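Local coordinates for protein probable N-glycosylase/DNA lyase (Thermotoga maritima, PDB 3N0U) that is a probable N-glycosylase/DNA lyase of the helix-hairpin-helix clan, a small, all-helical member of the 8-oxoguanine DNA glycosylase family with no strands, at residues Q33-F38 with F146-G151. Sequence-based numbering, arbitrary orientation.
Sequences QRFEEF and FLRNTG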
ATOM      1  N   GLN A  33      12.579  -9.328  -5.216  1.00 19.99           N
ATOM      2  CA  GLN A  33      13.462  -8.166  -5.215  1.00 25.00           C
ATOM      3  C   GLN A  33      12.737  -6.962  -4.637  1.00 21.11           C
ATOM      4  O   GLN A  33      13.310  -6.182  -3.869  1.00 22.69           O
ATOM      5  CB  GLN A  33      13.967  -7.876  -6.623  1.00 25.41           C
ATOM      6  CG  GLN A  33      15.099  -8.816  -7.013  1.00 44.24           C
ATOM      7  CD  GLN A  33      15.185  -9.060  -8.507  1.00 58.09           C
ATOM      8  OE1 GLN A  33      14.931  -8.160  -9.312  1.00 61.63           O
ATOM      9  NE2 GLN A  33      15.534 -10.287  -8.886  1.00 63.59           N
ATOM     10  N   ARG A  34      11.450  -6.835  -4.941  1.00 20.22           N
ATOM     11  CA  ARG A  34      10.701  -5.693  -4.438  1.00 21.40           C
ATOM     12  C   ARG A  34      10.548  -5.816  -2.920  1.00 18.69           C
ATOM     13  O   ARG A  34      10.718  -4.838  -2.187  1.00 19.59           O
ATOM     14  CB  ARG A  34       9.348  -5.602  -5.133  1.00 22.38           C
ATOM     15  CG  ARG A  34       8.544  -4.379  -4.764  1.00 25.62           C
ATOM     16  CD  ARG A  34       9.221  -3.106  -5.228  1.00 29.48           C
ATOM     17  NE  ARG A  34       9.142  -2.916  -6.678  1.00 32.96           N
ATOM     18  CZ  ARG A  34      10.170  -2.999  -7.513  1.00 58.20           C
ATOM     19  NH1 ARG A  34      11.392  -3.277  -7.068  1.00 60.53           N
ATOM     20  NH2 ARG A  34       9.968  -2.798  -8.807  1.00 65.79           N
ATOM     21  N   PHE A  35      10.269  -7.026  -2.450  1.00 18.81           N
ATOM     22  CA  PHE A  35      10.159  -7.232  -1.017  1.00 20.12           C
ATOM     23  C   PHE A  35      11.450  -6.988  -0.265  1.00 20.98           C
ATOM     24  O   PHE A  35      11.420  -6.537   0.886  1.00 22.38           O
ATOM     25  CB  PHE A  35       9.556  -8.588  -0.656  1.00 22.42           C
ATOM     26  CG  PHE A  35       8.331  -8.431   0.147  1.00 19.77           C
ATOM     27  CD1 PHE A  35       7.121  -8.244  -0.479  1.00 25.99           C
ATOM     28  CD2 PHE A  35       8.405  -8.316   1.522  1.00 25.55           C
ATOM     29  CE1 PHE A  35       5.982  -8.022   0.249  1.00 29.09           C
ATOM     30  CE2 PHE A  35       7.263  -8.079   2.267  1.00 32.56           C
ATOM     31  CZ  PHE A  35       6.046  -7.945   1.620  1.00 30.85           C
ATOM     32  N   GLU A  36      12.586  -7.262  -0.900  1.00 22.79           N
ATOM     33  CA  GLU A  36      13.869  -6.987  -0.253  1.00 23.83           C
ATOM     34  C   GLU A  36      14.010  -5.484  -0.029  1.00 23.47           C
ATOM     35  O   GLU A  36      14.594  -5.050   0.962  1.00 25.49           O
ATOM     36  CB  GLU A  36      15.027  -7.543  -1.087  1.00 27.73           C
ATOM     37  CG  GLU A  36      15.215  -9.036  -0.914  1.00 36.54           C
ATOM     38  CD  GLU A  36      15.788  -9.716  -2.154  1.00 52.31           C
ATOM     39  OE1 GLU A  36      16.422  -9.018  -2.982  1.00 48.54           O
ATOM     40  OE2 GLU A  36      15.600 -10.953  -2.299  1.00 56.75           O
ATOM     41  N   GLU A  37      13.462  -4.692  -0.943  1.00 21.11           N
ATOM     42  CA  GLU A  37      13.494  -3.243  -0.806  1.00 22.83           C
ATOM     43  C   GLU A  37      12.560  -2.802   0.331  1.00 19.35           C
ATOM     44  O   GLU A  37      12.892  -1.923   1.130  1.00 18.49           O
ATOM     45  CB  GLU A  37      13.136  -2.570  -2.139  1.00 20.79           C
ATOM     46  CG  GLU A  37      14.153  -2.889  -3.257  1.00 26.53           C
ATOM     47  CD  GLU A  37      13.689  -2.527  -4.660  1.00 43.93           C
ATOM     48  OE1 GLU A  37      12.560  -2.026  -4.812  1.00 38.73           O
ATOM     49  OE2 GLU A  37      14.472  -2.754  -5.616  1.00 51.74           O
ATOM     50  N   PHE A  38      11.407  -3.449   0.440  1.00 17.27           N
ATOM     51  CA  PHE A  38      10.496  -3.144   1.538  1.00 16.06           C
ATOM     52  C   PHE A  38      11.149  -3.474   2.873  1.00 16.11           C
ATOM     53  O   PHE A  38      11.061  -2.693   3.815  1.00 17.43           O
ATOM     54  CB  PHE A  38       9.203  -3.958   1.433  1.00 18.17           C
ATOM     55  CG  PHE A  38       8.379  -3.674   0.192  1.00 16.13           C
ATOM     56  CD1 PHE A  38       8.522  -2.501  -0.525  1.00 17.13           C
ATOM     57  CD2 PHE A  38       7.417  -4.575  -0.196  1.00 19.82           C
ATOM     58  CE1 PHE A  38       7.741  -2.253  -1.636  1.00 19.97           C
ATOM     59  CE2 PHE A  38       6.628  -4.342  -1.307  1.00 16.86           C
ATOM     60  CZ  PHE A  38       6.781  -3.172  -2.025  1.00 16.99           C
ATOM     61  N   PHE A 146       1.186   1.112   3.451  1.00 15.48           N
ATOM     62  CA  PHE A 146       2.385   1.643   4.089  1.00 15.39           C
ATOM     63  C   PHE A 146       3.124   0.534   4.851  1.00 15.48           C
ATOM     64  O   PHE A 146       4.340   0.346   4.689  1.00 17.47           O
ATOM     65  CB  PHE A 146       2.024   2.795   5.042  1.00 16.76           C
ATOM     66  CG  PHE A 146       3.154   3.222   5.952  1.00 15.56           C
ATOM     67  CD1 PHE A 146       4.244   3.895   5.453  1.00 15.82           C
ATOM     68  CD2 PHE A 146       3.110   2.930   7.289  1.00 17.33           C
ATOM     69  CE1 PHE A 146       5.270   4.275   6.277  1.00 17.89           C
ATOM     70  CE2 PHE A 146       4.143   3.298   8.120  1.00 19.48           C
ATOM     71  CZ  PHE A 146       5.222   3.975   7.603  1.00 18.26           C
ATOM     72  N   LEU A 147       2.409  -0.189   5.696  1.00 16.83           N
ATOM     73  CA  LEU A 147       3.061  -1.214   6.502  1.00 16.11           C
ATOM     74  C   LEU A 147       3.700  -2.298   5.626  1.00 14.30           C
ATOM     75  O   LEU A 147       4.859  -2.686   5.821  1.00 15.95           O
ATOM     76  CB  LEU A 147       2.087  -1.779   7.544  1.00 18.16           C
ATOM     77  CG  LEU A 147       1.735  -0.764   8.651  1.00 18.77           C
ATOM     78  CD1 LEU A 147       0.543  -1.227   9.459  1.00 20.46           C
ATOM     79  CD2 LEU A 147       2.938  -0.508   9.564  1.00 19.41           C
ATOM     80  N   ARG A 148       2.981  -2.755   4.613  1.00 15.87           N
ATOM     81  CA  ARG A 148       3.524  -3.735   3.694  1.00 16.82           C
ATOM     82  C   ARG A 148       4.810  -3.221   3.041  1.00 15.78           C
ATOM     83  O   ARG A 148       5.781  -3.976   2.880  1.00 16.28           O
ATOM     84  CB  ARG A 148       2.471  -4.056   2.626  1.00 14.99           C
ATOM     85  CG  ARG A 148       2.736  -5.311   1.805  1.00 17.55           C
ATOM     86  CD  ARG A 148       3.816  -5.142   0.717  1.00 18.96           C
ATOM     87  NE  ARG A 148       3.556  -4.047  -0.207  1.00 16.36           N
ATOM     88  CZ  ARG A 148       2.835  -4.148  -1.318  1.00 15.79           C
ATOM     89  NH1 ARG A 148       2.253  -5.283  -1.641  1.00 17.18           N
ATOM     90  NH2 ARG A 148       2.656  -3.084  -2.089  1.00 17.00           N
ATOM     91  N   ASN A 149       4.805  -1.937   2.653  1.00 14.68           N
ATOM     92  CA  ASN A 149       5.946  -1.340   1.980  1.00 16.30           C
ATOM     93  C   ASN A 149       7.167  -1.141   2.906  1.00 16.44           C
ATOM     94  O   ASN A 149       8.239  -0.755   2.449  1.00 17.63           O
ATOM     95  CB  ASN A 149       5.574  -0.035   1.275  1.00 15.65           C
ATOM     96  CG  ASN A 149       4.850  -0.267  -0.042  1.00 14.77           C
ATOM     97  OD1 ASN A 149       4.351  -1.341  -0.306  1.00 15.74           O
ATOM     98  ND2 ASN A 149       4.793   0.747  -0.856  1.00 18.89           N
ATOM     99  N   THR A 150       7.000  -1.410   4.196  1.00 17.29           N
ATOM    100  CA  THR A 150       8.122  -1.415   5.127  1.00 19.12           C
ATOM    101  C   THR A 150       8.514  -2.847   5.520  1.00 19.91           C
ATOM    102  O   THR A 150       9.329  -3.047   6.410  1.00 20.76           O
ATOM    103  CB  THR A 150       7.814  -0.619   6.420  1.00 19.91           C
ATOM    104  OG1 THR A 150       6.908  -1.359   7.262  1.00 22.42           O
ATOM    105  CG2 THR A 150       7.234   0.717   6.084  1.00 21.71           C
ATOM    106  N   GLY A 151       7.918  -3.828   4.852  1.00 18.79           N
ATOM    107  CA  GLY A 151       8.274  -5.226   5.026  1.00 20.79           C
ATOM    108  C   GLY A 151       7.241  -6.094   5.727  1.00 22.70           C
ATOM    109  O   GLY A 151       7.455  -7.304   5.870  1.00 23.74           O
TER
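The Phe38 ring lies flat against the turn that follows helix 140-148: over one face stand CA and OD1 of Asn149, the opposite face has Arg34 O above its rim, and Phe35 CE1 meets its edge. The Asn149 amide is stacked on the ring, the two planes 17° apart, with CA 3.9 Å from the ring centroid in a CH-pi contact and OD1 3.5 Å from Phe38 CZ. Phe38 CE2 in turn lies over one face of the Arg148 guanidinium, 3.3 Å from NE, so amide and guanidinium form one nearly flat layer and the ring a second, almost parallel to it. Phe35 stands almost upright to that guanidinium, at 85°; its CE1 touches Arg148 CD at 3.6 Å, its edge faces Gly151 O, and Phe38 CD2 lies over one of its faces.

Helix 140-148 ends here in a Schellman motif, with Gly151 at C-prime. Its positive phi (110°) would jam a CB against the preceding carbonyl oxygen, hence glycine. Thr150 OG1 and its backbone N both donate to Leu147 O, tying the turn back to Leu147. Against this helix end, within the helical glycosylase fold, packs helix 13-44, whose Phe38 CA lies 3.4 Å from Asn149 O in a CA-H...O contact.

Arginine and asparagine suit their places because each offers a flat surface to an aromatic ring while the bonds between them run in the guanidinium plane. Bends at chi2 and chi3 fold the Arg148 chain back, and NE and NH2 both donate side-on to Asn149 OD1, the NE bond being 2.8 Å long. The other nitrogens have partners elsewhere: Arg148 NH1 forms a salt bridge with Asp206, and Asn149 ND2 reaches Glu53 and the Lys219 carbonyl. Phenylalanine supplies flat, nonpolar surface for these buried groups and for Leu207 of helix 202-214, which touches Phe35, Phe38 and Arg148.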